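Local atomic coordinates of phosphotransferase system, mannose/fructose/N-acetylgalactosamine-specific component IIB (Thermoanaerobacter tengcongensis, PDB entry 3LFJ), a protein that probably relays a phosphoryl group from a phosphohistidine to a sugar during uptake, as the IIB component of a mannose/sorbose-type phosphotransferase system. Residues A[27-32]-A[105-110]; A[51-56]-A[101-106]; A[123-128]-A[139-144]; A[56-61]-A[78-83]; A[109-114]-A[151-156]. One frame throughout, in Å; residues are numbered along the deposited sequence. Where two conformers were deposited one is given.

Interaction 1 of 5, residues A[27-32]-A[105-110]; sequences ARIDDR and KNIDTC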
# COMPACT_ATOMS: atom_id res chain seq x y z
N ALA A 27 1.97 1.78 -4.97
CA ALA A 27 1.25 1.02 -3.94
C ALA A 27 1.97 1.21 -2.62
O ALA A 27 3.20 1.18 -2.56
CB ALA A 27 1.15 -0.45 -4.30
N ARG A 28 1.20 1.40 -1.56
CA ARG A 28 1.76 1.70 -0.25
C ARG A 28 0.98 0.94 0.83
O ARG A 28 -0.25 0.82 0.75
CB ARG A 28 1.70 3.20 0.01
CG ARG A 28 2.02 3.64 1.45
CD ARG A 28 2.03 5.16 1.51
NE ARG A 28 2.14 5.66 2.88
CZ ARG A 28 3.30 5.91 3.49
NH1 ARG A 28 3.29 6.36 4.73
NH2 ARG A 28 4.47 5.69 2.88
N ILE A 29 1.72 0.44 1.82
CA ILE A 29 1.11 -0.17 3.00
C ILE A 29 1.30 0.77 4.18
O ILE A 29 2.42 1.15 4.52
CB ILE A 29 1.74 -1.55 3.31
CG1 ILE A 29 1.34 -2.55 2.20
CG2 ILE A 29 1.28 -2.05 4.71
CD1 ILE A 29 2.12 -3.86 2.19
N ASP A 30 0.20 1.17 4.80
CA ASP A 30 0.26 2.03 5.99
C ASP A 30 -0.95 1.72 6.83
O ASP A 30 -2.09 1.92 6.39
CB ASP A 30 0.28 3.52 5.58
CG ASP A 30 0.51 4.46 6.77
OD1 ASP A 30 0.16 4.13 7.92
OD2 ASP A 30 1.02 5.58 6.53
N ASP A 31 -0.72 1.16 8.02
CA ASP A 31 -1.84 0.71 8.83
C ASP A 31 -2.71 1.84 9.39
O ASP A 31 -3.76 1.59 9.96
CB ASP A 31 -1.43 -0.28 9.93
CG ASP A 31 -0.36 0.24 10.86
OD1 ASP A 31 0.07 1.40 10.74
OD2 ASP A 31 0.05 -0.54 11.76
N ARG A 32 -2.25 3.07 9.19
CA ARG A 32 -3.06 4.22 9.53
C ARG A 32 -3.64 4.97 8.32
O ARG A 32 -4.30 5.98 8.42
CB ARG A 32 -2.36 5.12 10.54
CG ARG A 32 -2.28 4.48 11.91
CD ARG A 32 -1.40 5.22 12.81
NE ARG A 32 -1.61 6.64 12.75
CZ ARG A 32 -0.70 7.56 12.43
NH1 ARG A 32 0.59 7.31 12.07
NH2 ARG A 32 -1.12 8.77 12.44
N LYS A 105 -3.94 -1.29 4.24
CA LYS A 105 -3.68 -1.22 5.66
C LYS A 105 -2.59 -2.21 6.11
O LYS A 105 -1.88 -1.96 7.09
CB LYS A 105 -4.99 -1.53 6.40
CG LYS A 105 -5.00 -1.18 7.87
CD LYS A 105 -6.38 -1.53 8.43
CE LYS A 105 -6.49 -1.15 9.89
NZ LYS A 105 -7.86 -1.55 10.39
N ASN A 106 -2.45 -3.33 5.41
CA ASN A 106 -1.55 -4.37 5.87
C ASN A 106 -1.01 -5.22 4.72
O ASN A 106 -1.56 -5.22 3.61
CB ASN A 106 -2.26 -5.26 6.92
CG ASN A 106 -3.64 -5.69 6.48
OD1 ASN A 106 -3.80 -6.31 5.43
ND2 ASN A 106 -4.65 -5.37 7.29
N ILE A 107 0.07 -5.94 5.02
CA ILE A 107 0.73 -6.80 4.05
C ILE A 107 -0.18 -7.91 3.54
O ILE A 107 -0.22 -8.19 2.33
CB ILE A 107 2.04 -7.39 4.62
CG1 ILE A 107 3.07 -6.27 4.80
CG2 ILE A 107 2.58 -8.48 3.70
CD1 ILE A 107 4.20 -6.63 5.76
N ASP A 108 -0.95 -8.53 4.43
CA ASP A 108 -1.81 -9.61 4.00
C ASP A 108 -2.81 -9.22 2.91
O ASP A 108 -3.08 -9.99 1.98
CB ASP A 108 -2.57 -10.21 5.17
CG ASP A 108 -3.32 -11.45 4.76
OD1 ASP A 108 -4.57 -11.44 4.79
OD2 ASP A 108 -2.66 -12.42 4.34
N THR A 109 -3.39 -8.02 3.02
CA THR A 109 -4.36 -7.62 2.02
C THR A 109 -3.66 -7.38 0.68
O THR A 109 -4.19 -7.73 -0.37
CB THR A 109 -5.16 -6.39 2.48
OG1 THR A 109 -5.81 -6.70 3.73
CG2 THR A 109 -6.21 -6.01 1.45
N CYS A 110 -2.46 -6.82 0.74
CA CYS A 110 -1.67 -6.65 -0.47
C CYS A 110 -1.36 -8.02 -1.10
O CYS A 110 -1.54 -8.20 -2.31
CB CYS A 110 -0.39 -5.87 -0.16
SG CYS A 110 0.64 -5.61 -1.61
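Ile29 lays its CD1 methyl across Ile107 at about a right angle, 3.7 Å from Ile107 CG1, and the same methyl rests 4.0 Å from Cys110 CB. Its other branch serves the turn before the helix: CG2 lies opposite the backbone N (chi1 of -68° for CG1) and sits 3.8 Å from Asn106 CA. Two residues on, contact passes to the backbone. Asp31 CA approaches Lys105 O at 3.2 Å in a CA-H...O contact, while the methylene Lys105 CG runs beside Asp31 O at 3.7 Å, at the start of a fully extended chain.

The arrangement belongs to an open alpha/beta fold with a largely parallel sheet, in which a helix beginning right after one strand leans back over the end of the neighbouring strand, here 22-30. Asn106 is the N-cap of that helix. Its OD1 is gripped twice by Thr109, at 3.0 Å from Thr109 N and at 2.7 Å from Thr109 OG1, which fixes the amide group.

On the strand side, Asp30 points away from the helix at its CB, and its carboxylate is held within its own segment and by His35. Asp30 OD1 takes the Arg32 N-H at 2.9 Å in an Asx turn, and OD2 forms a salt bridge with Arg28 NH1 and a hydrogen bond with His35. That histidine lies in the loop after the first strand, where IIB components of this family usually carry the phosphorylated histidine. Asp31 OD2 reaches Ala129 N.

Interaction 2 of 5, residues A[51-56]-A[101-106]; sequences IVIIDD and FLLFKN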
# COMPACT_ATOMS: atom_id res chain seq x y z
N ILE A 51 -6.73 8.02 -5.02
CA ILE A 51 -6.32 7.07 -3.99
C ILE A 51 -7.36 5.95 -3.93
O ILE A 51 -8.55 6.22 -3.78
CB ILE A 51 -6.25 7.75 -2.62
CG1 ILE A 51 -5.13 8.80 -2.61
CG2 ILE A 51 -6.00 6.68 -1.51
CD1 ILE A 51 -5.15 9.72 -1.41
N VAL A 52 -6.91 4.72 -4.08
CA VAL A 52 -7.78 3.57 -3.92
C VAL A 52 -7.29 2.79 -2.71
O VAL A 52 -6.19 2.25 -2.71
CB VAL A 52 -7.80 2.68 -5.16
CG1 VAL A 52 -8.59 1.39 -4.90
CG2 VAL A 52 -8.42 3.45 -6.33
N ILE A 53 -8.12 2.77 -1.67
CA ILE A 53 -7.83 1.96 -0.48
C ILE A 53 -8.47 0.61 -0.67
O ILE A 53 -9.67 0.52 -0.96
CB ILE A 53 -8.38 2.61 0.79
CG1 ILE A 53 -7.74 3.99 1.00
CG2 ILE A 53 -8.09 1.67 1.99
CD1 ILE A 53 -8.36 4.78 2.14
N ILE A 54 -7.67 -0.44 -0.53
CA ILE A 54 -8.19 -1.80 -0.64
C ILE A 54 -8.10 -2.44 0.74
O ILE A 54 -7.00 -2.67 1.25
CB ILE A 54 -7.43 -2.67 -1.68
CG1 ILE A 54 -7.54 -2.04 -3.06
CG2 ILE A 54 -8.03 -4.08 -1.69
CD1 ILE A 54 -6.68 -2.74 -4.13
N ASP A 55 -9.25 -2.67 1.36
CA ASP A 55 -9.32 -3.26 2.69
C ASP A 55 -10.74 -3.76 2.96
O ASP A 55 -11.70 -3.00 2.82
CB ASP A 55 -8.95 -2.20 3.74
CG ASP A 55 -8.77 -2.80 5.10
OD1 ASP A 55 -7.73 -3.46 5.33
OD2 ASP A 55 -9.67 -2.63 5.95
N ASP A 56 -10.86 -5.02 3.38
CA ASP A 56 -12.19 -5.60 3.60
C ASP A 56 -12.88 -4.98 4.79
O ASP A 56 -14.10 -4.85 4.78
CB ASP A 56 -12.08 -7.10 3.84
CG ASP A 56 -11.88 -7.91 2.57
OD1 ASP A 56 -12.09 -7.42 1.44
OD2 ASP A 56 -11.56 -9.12 2.74
N PHE A 101 -3.35 5.26 -7.05
CA PHE A 101 -2.33 5.06 -6.03
C PHE A 101 -2.99 4.11 -5.03
O PHE A 101 -3.97 4.48 -4.38
CB PHE A 101 -2.02 6.42 -5.40
CG PHE A 101 -0.94 6.41 -4.34
CD1 PHE A 101 0.25 7.14 -4.53
CD2 PHE A 101 -1.13 5.75 -3.13
CE1 PHE A 101 1.23 7.18 -3.55
CE2 PHE A 101 -0.13 5.77 -2.16
CZ PHE A 101 1.04 6.50 -2.36
N LEU A 102 -2.52 2.86 -4.97
CA LEU A 102 -3.12 1.87 -4.07
C LEU A 102 -2.61 2.05 -2.65
O LEU A 102 -1.40 2.19 -2.43
CB LEU A 102 -2.81 0.46 -4.53
CG LEU A 102 -3.31 0.06 -5.92
CD1 LEU A 102 -2.93 -1.38 -6.21
CD2 LEU A 102 -4.82 0.24 -5.99
N LEU A 103 -3.53 2.03 -1.71
CA LEU A 103 -3.19 2.13 -0.30
C LEU A 103 -3.79 0.94 0.44
O LEU A 103 -5.00 0.70 0.38
CB LEU A 103 -3.73 3.46 0.23
CG LEU A 103 -3.38 3.83 1.67
CD1 LEU A 103 -1.87 3.79 1.86
CD2 LEU A 103 -3.92 5.23 1.97
N PHE A 104 -2.94 0.17 1.11
CA PHE A 104 -3.38 -0.99 1.92
C PHE A 104 -3.11 -0.71 3.37
O PHE A 104 -2.16 -0.03 3.72
CB PHE A 104 -2.58 -2.26 1.54
CG PHE A 104 -2.71 -2.65 0.12
CD1 PHE A 104 -3.74 -3.48 -0.28
CD2 PHE A 104 -1.80 -2.17 -0.84
CE1 PHE A 104 -3.87 -3.85 -1.63
CE2 PHE A 104 -1.93 -2.54 -2.18
CZ PHE A 104 -2.96 -3.39 -2.58
N LYS A 105 -3.94 -1.29 4.24
CA LYS A 105 -3.68 -1.22 5.66
C LYS A 105 -2.59 -2.21 6.11
O LYS A 105 -1.88 -1.96 7.09
CB LYS A 105 -4.99 -1.53 6.40
CG LYS A 105 -5.00 -1.18 7.87
CD LYS A 105 -6.38 -1.53 8.43
CE LYS A 105 -6.49 -1.15 9.89
NZ LYS A 105 -7.86 -1.55 10.39
N ASN A 106 -2.45 -3.33 5.41
CA ASN A 106 -1.55 -4.37 5.87
C ASN A 106 -1.01 -5.22 4.72
O ASN A 106 -1.56 -5.22 3.61
CB ASN A 106 -2.26 -5.26 6.92
CG ASN A 106 -3.64 -5.69 6.48
OD1 ASN A 106 -3.80 -6.31 5.43
ND2 ASN A 106 -4.65 -5.37 7.29
O HOH W 1 -5.73 -3.35 3.53
O HOH W 2 -7.55 -5.29 7.28
O HOH W 3 -9.60 -0.92 8.20
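Val52 and Leu102 lie side by side on neighbouring strands of the open alpha/beta fold, 51-54 running parallel to 101-104 with a 31° twist between the short axes. Here the packing is close. Three backbone bonds alternate between the strands: Val52 N gives to Phe101 O, Leu103 N to Val52 O at 2.9 Å, and Ile54 N to Leu103 O. On one face of the sheet the Leu102 CD2 methyl fits between two residues of the partner strand, 3.9 Å from Val52 CB and 4.0 Å from Ile54 CD1. Ile54 also lies alongside the ring of Phe104, pointing the same way, with its CB 3.8 Å from Phe104 CE1. Helix 107-115 closes over this face through Val113 and Cys110. On the other face Ile53 CG1 rests beside Leu103 CB at 4.1 Å, and Phe101 meets the rings of Phe26 and Phe46.

Past Ile54 and Phe104 the strands part, and water takes over from direct bonding. One water gives its protons to Ile54 O and Asp55 OD1 and accepts from Lys105 N, so it spans the opening with three bonds. A second joins Asp55 OD1 to Asn106 ND2, and a third joins Asp55 OD2 to Lys105 NZ, whose charges are not in direct contact. Asp55 OD2 also caps Leu58 N of the following helix. With its CG anti to the backbone N (chi1 -170°), Asp55 brings OD1 to 3.5 Å from the methylene Lys105 CB.

Interaction 3 of 5, residues A[123-128]-A[139-144]; sequences LNIGGV and QSVSLS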
# COMPACT_ATOMS: atom_id res chain seq x y z
N LEU A 123 6.22 -1.50 -4.17
CA LEU A 123 5.47 -1.58 -2.93
C LEU A 123 6.24 -0.86 -1.85
O LEU A 123 7.31 -1.32 -1.43
CB LEU A 123 5.22 -3.03 -2.56
CG LEU A 123 4.41 -3.23 -1.27
CD1 LEU A 123 3.02 -2.61 -1.38
CD2 LEU A 123 4.29 -4.70 -0.96
N ASN A 124 5.68 0.25 -1.39
CA ASN A 124 6.26 1.10 -0.36
C ASN A 124 5.68 0.73 1.01
O ASN A 124 4.47 0.83 1.22
CB ASN A 124 5.95 2.55 -0.74
CG ASN A 124 6.11 3.50 0.41
OD1 ASN A 124 7.12 3.49 1.13
ND2 ASN A 124 5.12 4.34 0.59
N ILE A 125 6.53 0.27 1.92
CA ILE A 125 6.08 -0.01 3.29
C ILE A 125 6.18 1.29 4.10
O ILE A 125 7.28 1.76 4.44
CB ILE A 125 6.94 -1.12 3.95
CG1 ILE A 125 7.13 -2.33 3.02
CG2 ILE A 125 6.32 -1.52 5.29
CD1 ILE A 125 5.81 -2.95 2.48
N GLY A 126 5.03 1.90 4.38
CA GLY A 126 4.97 3.21 4.99
C GLY A 126 4.70 3.25 6.49
O GLY A 126 5.21 4.14 7.19
N GLY A 127 3.90 2.31 6.97
CA GLY A 127 3.52 2.31 8.38
C GLY A 127 3.07 0.94 8.83
O GLY A 127 2.14 0.37 8.27
N VAL A 128 3.79 0.39 9.81
CA VAL A 128 3.41 -0.88 10.41
C VAL A 128 3.75 -0.75 11.90
O VAL A 128 4.91 -0.60 12.25
CB VAL A 128 4.16 -2.08 9.81
CG1 VAL A 128 3.60 -3.37 10.41
CG2 VAL A 128 4.03 -2.15 8.27
N GLN A 139 10.93 4.45 13.08
CA GLN A 139 9.85 5.07 13.83
C GLN A 139 8.49 4.69 13.24
O GLN A 139 7.51 4.57 13.98
CB GLN A 139 10.00 6.59 13.86
CG GLN A 139 9.24 7.31 14.96
CD GLN A 139 7.74 7.34 14.72
N SER A 140 8.44 4.47 11.93
CA SER A 140 7.15 4.17 11.31
C SER A 140 6.92 2.70 11.03
O SER A 140 5.78 2.29 10.86
CB SER A 140 6.93 4.98 10.02
OG SER A 140 7.89 4.67 9.04
N VAL A 141 7.98 1.90 10.97
CA VAL A 141 7.81 0.50 10.57
C VAL A 141 8.50 -0.51 11.49
O VAL A 141 9.69 -0.39 11.77
CB VAL A 141 8.31 0.26 9.13
CG1 VAL A 141 8.27 -1.24 8.77
CG2 VAL A 141 7.46 1.05 8.13
N SER A 142 7.73 -1.50 11.94
CA SER A 142 8.24 -2.70 12.59
C SER A 142 7.69 -3.91 11.82
O SER A 142 6.58 -3.85 11.28
CB SER A 142 7.75 -2.78 14.03
OG SER A 142 8.25 -1.71 14.81
N LEU A 143 8.45 -5.00 11.76
CA LEU A 143 8.00 -6.17 10.99
C LEU A 143 8.35 -7.47 11.70
O LEU A 143 9.41 -7.58 12.31
CB LEU A 143 8.65 -6.19 9.60
CG LEU A 143 8.28 -5.07 8.61
CD1 LEU A 143 9.22 -5.08 7.41
CD2 LEU A 143 6.84 -5.23 8.14
N SER A 144 7.47 -8.46 11.61
CA SER A 144 7.81 -9.79 12.14
C SER A 144 8.64 -10.53 11.10
O SER A 144 8.68 -10.19 9.92
CB SER A 144 6.56 -10.60 12.44
OG SER A 144 5.93 -10.98 11.22
O HOH W 4 8.27 3.81 6.33
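Val128 is held through both backbone polar atoms by the segment opposite: its N-H gives to Ser140 O at 2.9 Å, and its own carbonyl accepts from Ser142 N at 3.0 Å. The two bonds straddle Val141, as in a parallel bridge, and this bridge is single. Beside it, Gly127 CA offers a weaker C-H contact to Ser140 O. One water ties the strand end to the serine, giving protons to Ile125 O and Gly126 O and accepting from Ser140 OG at 2.9 Å.

Outward from these bonds the valines do the packing. Val141 sends both methyls to the strand, CG1 reaching Ile125 CG2 at 4.0 Å and crossing that side chain at about a right angle, CG2 lying 3.8 Å from Ile125 O. With CG1 of Val128 turned opposite the backbone N (chi1 -175°), that methyl presses to 3.1 Å from Ser142 O, a tight approach to a buried carbonyl that has no hydrogen-bond partner. Val128 CG2 meets Leu143 CD2 at 4.2 Å.

Leu143 continues onto Val148 and Val141 onto Leu164, so segment 139-144 packs against both the sheet and the helix that follows it. It belongs to the connection of a beta-alpha-beta crossover, in which strand 122-127 leads, by way of a small two-stranded excursion at 135-136 and 142-143, into helix 145-158 and on to the parallel strand 161-164.

Interaction 4 of 5, residues A[56-61]-A[78-83]; sequences DELAVD and VKVFGV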
# COMPACT_ATOMS: atom_id res chain seq x y z
N ASP A 56 -10.86 -5.02 3.38
CA ASP A 56 -12.19 -5.60 3.60
C ASP A 56 -12.88 -4.98 4.79
O ASP A 56 -14.10 -4.85 4.78
CB ASP A 56 -12.08 -7.10 3.84
CG ASP A 56 -11.88 -7.91 2.57
OD1 ASP A 56 -12.09 -7.42 1.44
OD2 ASP A 56 -11.56 -9.12 2.74
N GLU A 57 -12.12 -4.61 5.83
CA GLU A 57 -12.72 -3.99 7.03
C GLU A 57 -13.22 -2.60 6.69
O GLU A 57 -14.36 -2.24 7.01
CB GLU A 57 -11.71 -3.91 8.18
CG GLU A 57 -11.47 -5.23 8.89
CD GLU A 57 -10.65 -5.09 10.17
OE1 GLU A 57 -10.46 -3.96 10.67
OE2 GLU A 57 -10.20 -6.14 10.68
N LEU A 58 -12.39 -1.79 6.03
CA LEU A 58 -12.82 -0.42 5.74
C LEU A 58 -14.00 -0.40 4.78
O LEU A 58 -14.86 0.48 4.85
CB LEU A 58 -11.65 0.41 5.17
CG LEU A 58 -11.98 1.88 4.88
CD1 LEU A 58 -12.38 2.63 6.16
CD2 LEU A 58 -10.80 2.59 4.21
N ALA A 59 -14.08 -1.39 3.90
CA ALA A 59 -15.12 -1.39 2.89
C ALA A 59 -16.51 -1.38 3.47
O ALA A 59 -17.45 -0.88 2.83
CB ALA A 59 -14.96 -2.58 1.96
N VAL A 60 -16.65 -1.91 4.67
CA VAL A 60 -17.97 -1.92 5.30
C VAL A 60 -18.12 -0.90 6.42
O VAL A 60 -19.22 -0.80 6.98
CB VAL A 60 -18.35 -3.32 5.81
CG1 VAL A 60 -18.38 -4.30 4.62
CG2 VAL A 60 -17.41 -3.83 6.85
N ASP A 61 -17.06 -0.13 6.70
CA ASP A 61 -16.98 0.79 7.85
C ASP A 61 -17.28 2.21 7.39
O ASP A 61 -16.38 2.93 6.93
CB ASP A 61 -15.59 0.70 8.48
CG ASP A 61 -15.44 1.55 9.73
OD1 ASP A 61 -16.25 2.48 9.99
OD2 ASP A 61 -14.49 1.26 10.47
N VAL A 78 -10.87 9.76 -3.30
CA VAL A 78 -10.61 8.54 -2.54
C VAL A 78 -11.73 7.55 -2.79
O VAL A 78 -12.91 7.90 -2.67
CB VAL A 78 -10.58 8.83 -1.04
CG1 VAL A 78 -10.43 7.52 -0.24
CG2 VAL A 78 -9.44 9.79 -0.72
N LYS A 79 -11.38 6.31 -3.12
CA LYS A 79 -12.35 5.25 -3.28
C LYS A 79 -11.90 4.07 -2.44
O LYS A 79 -10.71 3.83 -2.31
CB LYS A 79 -12.44 4.81 -4.74
CG LYS A 79 -12.93 5.92 -5.67
CD LYS A 79 -14.29 6.43 -5.22
N VAL A 80 -12.87 3.34 -1.89
CA VAL A 80 -12.56 2.20 -1.04
C VAL A 80 -13.19 0.95 -1.62
O VAL A 80 -14.36 0.96 -2.01
CB VAL A 80 -13.09 2.42 0.39
CG1 VAL A 80 -12.80 1.19 1.27
CG2 VAL A 80 -12.46 3.68 1.00
N PHE A 81 -12.40 -0.12 -1.71
CA PHE A 81 -12.88 -1.40 -2.20
C PHE A 81 -12.46 -2.51 -1.27
O PHE A 81 -11.34 -2.48 -0.73
CB PHE A 81 -12.26 -1.74 -3.57
CG PHE A 81 -12.73 -0.86 -4.70
CD1 PHE A 81 -13.72 -1.30 -5.56
CD2 PHE A 81 -12.14 0.37 -4.94
CE1 PHE A 81 -14.15 -0.52 -6.62
CE2 PHE A 81 -12.56 1.16 -6.00
CZ PHE A 81 -13.56 0.71 -6.84
N GLY A 82 -13.31 -3.52 -1.13
CA GLY A 82 -12.85 -4.79 -0.60
C GLY A 82 -11.95 -5.49 -1.61
O GLY A 82 -11.88 -5.08 -2.77
N VAL A 83 -11.28 -6.56 -1.18
CA VAL A 83 -10.36 -7.28 -2.07
C VAL A 83 -11.04 -7.82 -3.33
O VAL A 83 -10.59 -7.58 -4.45
CB VAL A 83 -9.66 -8.42 -1.31
CG1 VAL A 83 -8.93 -9.38 -2.26
CG2 VAL A 83 -8.72 -7.85 -0.27
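Leu58 meets Val80 with much of its length, the two side chains crossing at about a right angle. Contact begins at Leu58 CB, 4.1 Å from Val80 CG1. It closes at CG, 3.8 Å from the same methyl, and ends at the branch CD2, which settles between Val80 CG1 and CG2 at 3.8 Å from CG2. The chi1 of -178° swings the leucine's CG opposite the backbone N and so carries the isobutyl group off the short helix toward the strand. Next along, Ala59 turns its methyl straight at the turn that ends strand 78-81: CB stands 3.6 Å from Gly82 N, with Val80 CG1 at its flank.

The polar half of the contact lies at the other end of the helix. Asp56 OD1 accepts the N-H of Val83 at 2.9 Å, a nearly straight bond (166°) met almost along the C-O axis of the carboxylate. The same oxygen rests 3.4 Å from Gly82 CA. Since Gly82 is the N-cap residue of helix 83-91, the carboxylate sits at that helix's amino end, whose dipole would be expected to favour its negative charge. Asp56 OD2 is paired with Arg112 of helix 107-115.

The short, weakly bonded helix of about 56-60 thus lies across the edge strand of the main sheet at 113°, its Leu58 wedged among Met64, Lys65 and Tyr68 of helix 62-70 and Ile53 of strand 50-54, while Val83 packs against Ile54 and helix 107-115.

Interaction 5 of 5, residues A[109-114]-A[151-156]; sequences TCKRVM and LLELKT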
# COMPACT_ATOMS: atom_id res chain seq x y z
N THR A 109 -3.39 -8.02 3.02
CA THR A 109 -4.36 -7.62 2.02
C THR A 109 -3.66 -7.38 0.68
O THR A 109 -4.19 -7.73 -0.37
CB THR A 109 -5.16 -6.39 2.48
OG1 THR A 109 -5.81 -6.70 3.73
CG2 THR A 109 -6.21 -6.01 1.45
N CYS A 110 -2.46 -6.82 0.74
CA CYS A 110 -1.67 -6.65 -0.47
C CYS A 110 -1.36 -8.02 -1.10
O CYS A 110 -1.54 -8.20 -2.31
CB CYS A 110 -0.39 -5.87 -0.16
SG CYS A 110 0.64 -5.61 -1.61
N LYS A 111 -0.95 -8.98 -0.29
CA LYS A 111 -0.68 -10.34 -0.79
C LYS A 111 -1.91 -10.94 -1.45
O LYS A 111 -1.83 -11.51 -2.54
CB LYS A 111 -0.17 -11.25 0.33
CG LYS A 111 -0.09 -12.74 -0.06
CD LYS A 111 0.32 -13.58 1.15
CE LYS A 111 1.00 -14.88 0.75
NZ LYS A 111 0.19 -15.73 -0.14
N ARG A 112 -3.07 -10.79 -0.82
CA ARG A 112 -4.29 -11.31 -1.42
C ARG A 112 -4.58 -10.73 -2.81
O ARG A 112 -4.97 -11.47 -3.73
CB ARG A 112 -5.49 -11.11 -0.49
CG ARG A 112 -5.45 -12.01 0.72
CD ARG A 112 -6.45 -11.54 1.77
NE ARG A 112 -7.81 -11.59 1.24
CZ ARG A 112 -8.81 -10.86 1.71
NH1 ARG A 112 -8.58 -10.02 2.71
NH2 ARG A 112 -10.03 -10.98 1.18
N VAL A 113 -4.40 -9.42 -2.99
CA VAL A 113 -4.66 -8.85 -4.30
C VAL A 113 -3.60 -9.23 -5.32
O VAL A 113 -3.92 -9.44 -6.48
CB VAL A 113 -4.88 -7.32 -4.31
CG1 VAL A 113 -6.14 -6.96 -3.51
CG2 VAL A 113 -3.68 -6.60 -3.81
N MET A 114 -2.35 -9.32 -4.90
CA MET A 114 -1.33 -9.76 -5.84
C MET A 114 -1.54 -11.23 -6.21
O MET A 114 -1.40 -11.60 -7.38
CB MET A 114 0.06 -9.51 -5.28
CG MET A 114 0.32 -8.04 -5.07
SD MET A 114 2.05 -7.67 -4.79
CE MET A 114 2.70 -7.95 -6.43
N LEU A 151 7.08 -10.59 2.36
CA LEU A 151 7.53 -9.57 1.44
C LEU A 151 8.53 -10.15 0.43
O LEU A 151 8.45 -9.86 -0.76
CB LEU A 151 8.11 -8.37 2.18
CG LEU A 151 7.08 -7.54 2.95
CD1 LEU A 151 7.77 -6.44 3.74
CD2 LEU A 151 6.05 -6.95 2.01
N LEU A 152 9.42 -11.00 0.93
CA LEU A 152 10.38 -11.67 0.07
C LEU A 152 9.69 -12.55 -0.96
O LEU A 152 10.11 -12.62 -2.12
CB LEU A 152 11.34 -12.51 0.92
CG LEU A 152 12.37 -11.66 1.67
CD1 LEU A 152 13.18 -12.50 2.64
CD2 LEU A 152 13.29 -10.94 0.69
N GLU A 153 8.62 -13.22 -0.54
CA GLU A 153 7.86 -14.07 -1.44
C GLU A 153 7.17 -13.25 -2.54
O GLU A 153 7.12 -13.67 -3.70
CB GLU A 153 6.86 -14.91 -0.65
CG GLU A 153 5.92 -15.74 -1.49
CD GLU A 153 4.95 -16.55 -0.64
OE1 GLU A 153 4.44 -16.01 0.36
OE2 GLU A 153 4.70 -17.72 -0.98
N LEU A 154 6.65 -12.07 -2.19
CA LEU A 154 6.07 -11.20 -3.21
C LEU A 154 7.13 -10.76 -4.22
O LEU A 154 6.88 -10.73 -5.43
CB LEU A 154 5.40 -9.99 -2.57
CG LEU A 154 4.17 -10.24 -1.71
CD1 LEU A 154 3.64 -8.89 -1.26
CD2 LEU A 154 3.10 -11.00 -2.45
N LYS A 155 8.32 -10.40 -3.73
CA LYS A 155 9.44 -10.03 -4.60
C LYS A 155 9.81 -11.18 -5.54
O LYS A 155 9.97 -10.98 -6.74
CB LYS A 155 10.65 -9.61 -3.75
CG LYS A 155 11.93 -9.35 -4.56
N THR A 156 9.94 -12.37 -4.98
CA THR A 156 10.32 -13.54 -5.77
C THR A 156 9.28 -13.90 -6.84
O THR A 156 9.63 -14.14 -8.00
CB THR A 156 10.59 -14.76 -4.88
OG1 THR A 156 11.64 -14.45 -3.96
CG2 THR A 156 11.01 -15.98 -5.71
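Leu154 extends its forked end against helix 109-114, among Cys110, Lys111 and Met114. CD2 lies over the backbone at Lys111, 4.2 Å from Lys111 CA. CD1 turns the other way to Met114 SD at 4.1 Å and more distantly to Cys110 SG. The leucine's CG stands opposite its carbonyl carbon (chi1 -66°), which sends the fork straight across the gap, while the thioether of Met114, bent at chi3, crosses it at a slant. These sulfur contacts are van der Waals in kind, and within these two segments Leu154 makes most of the apolar contact.

Next to it, Lys111 and Glu153 pass obliquely. The methylene Lys111 CE comes to 3.6 Å from Glu153 OE1, yet the ammonium NZ remains at 4.3 Å, beyond a salt bridge; each charge has a closer partner on its own helix, Asp115 for the lysine and Lys157 for the glutamate.

The two helices run side by side in the same general direction, 23° apart with short axes 11.0 Å from each other. They lie on the same side of the main sheet: Cys110 and Met114 touch Ile120, Leu154 touches Val160, and helix 175-182 packs beyond against Leu151 and Leu152.

Interactions 1, 2, 3 and 4 all reach one sheet, and backbone bonds join them strand to strand: Arg28 N to Leu102 O (2.9 Å) links 1 with 2, Ile29 O to Gly126 N (2.7 Å) links 1 with 3, and Ile53 O to Phe81 N (2.9 Å) links 2 with 4. Interactions 3 and 4 lie far apart, centres about 21 Å from each other. Interaction 5 sits on the helical layer; Leu123 CD2 meets Cys110 SG at 3.8 Å, and the Asp56-Arg112 salt bridge ties it to interactions 2 and 4. The strand ends in interactions 1 to 3 lie at the carboxyl-terminal ends of the parallel strands, where the phosphorylation site probably is; no ligand marks it.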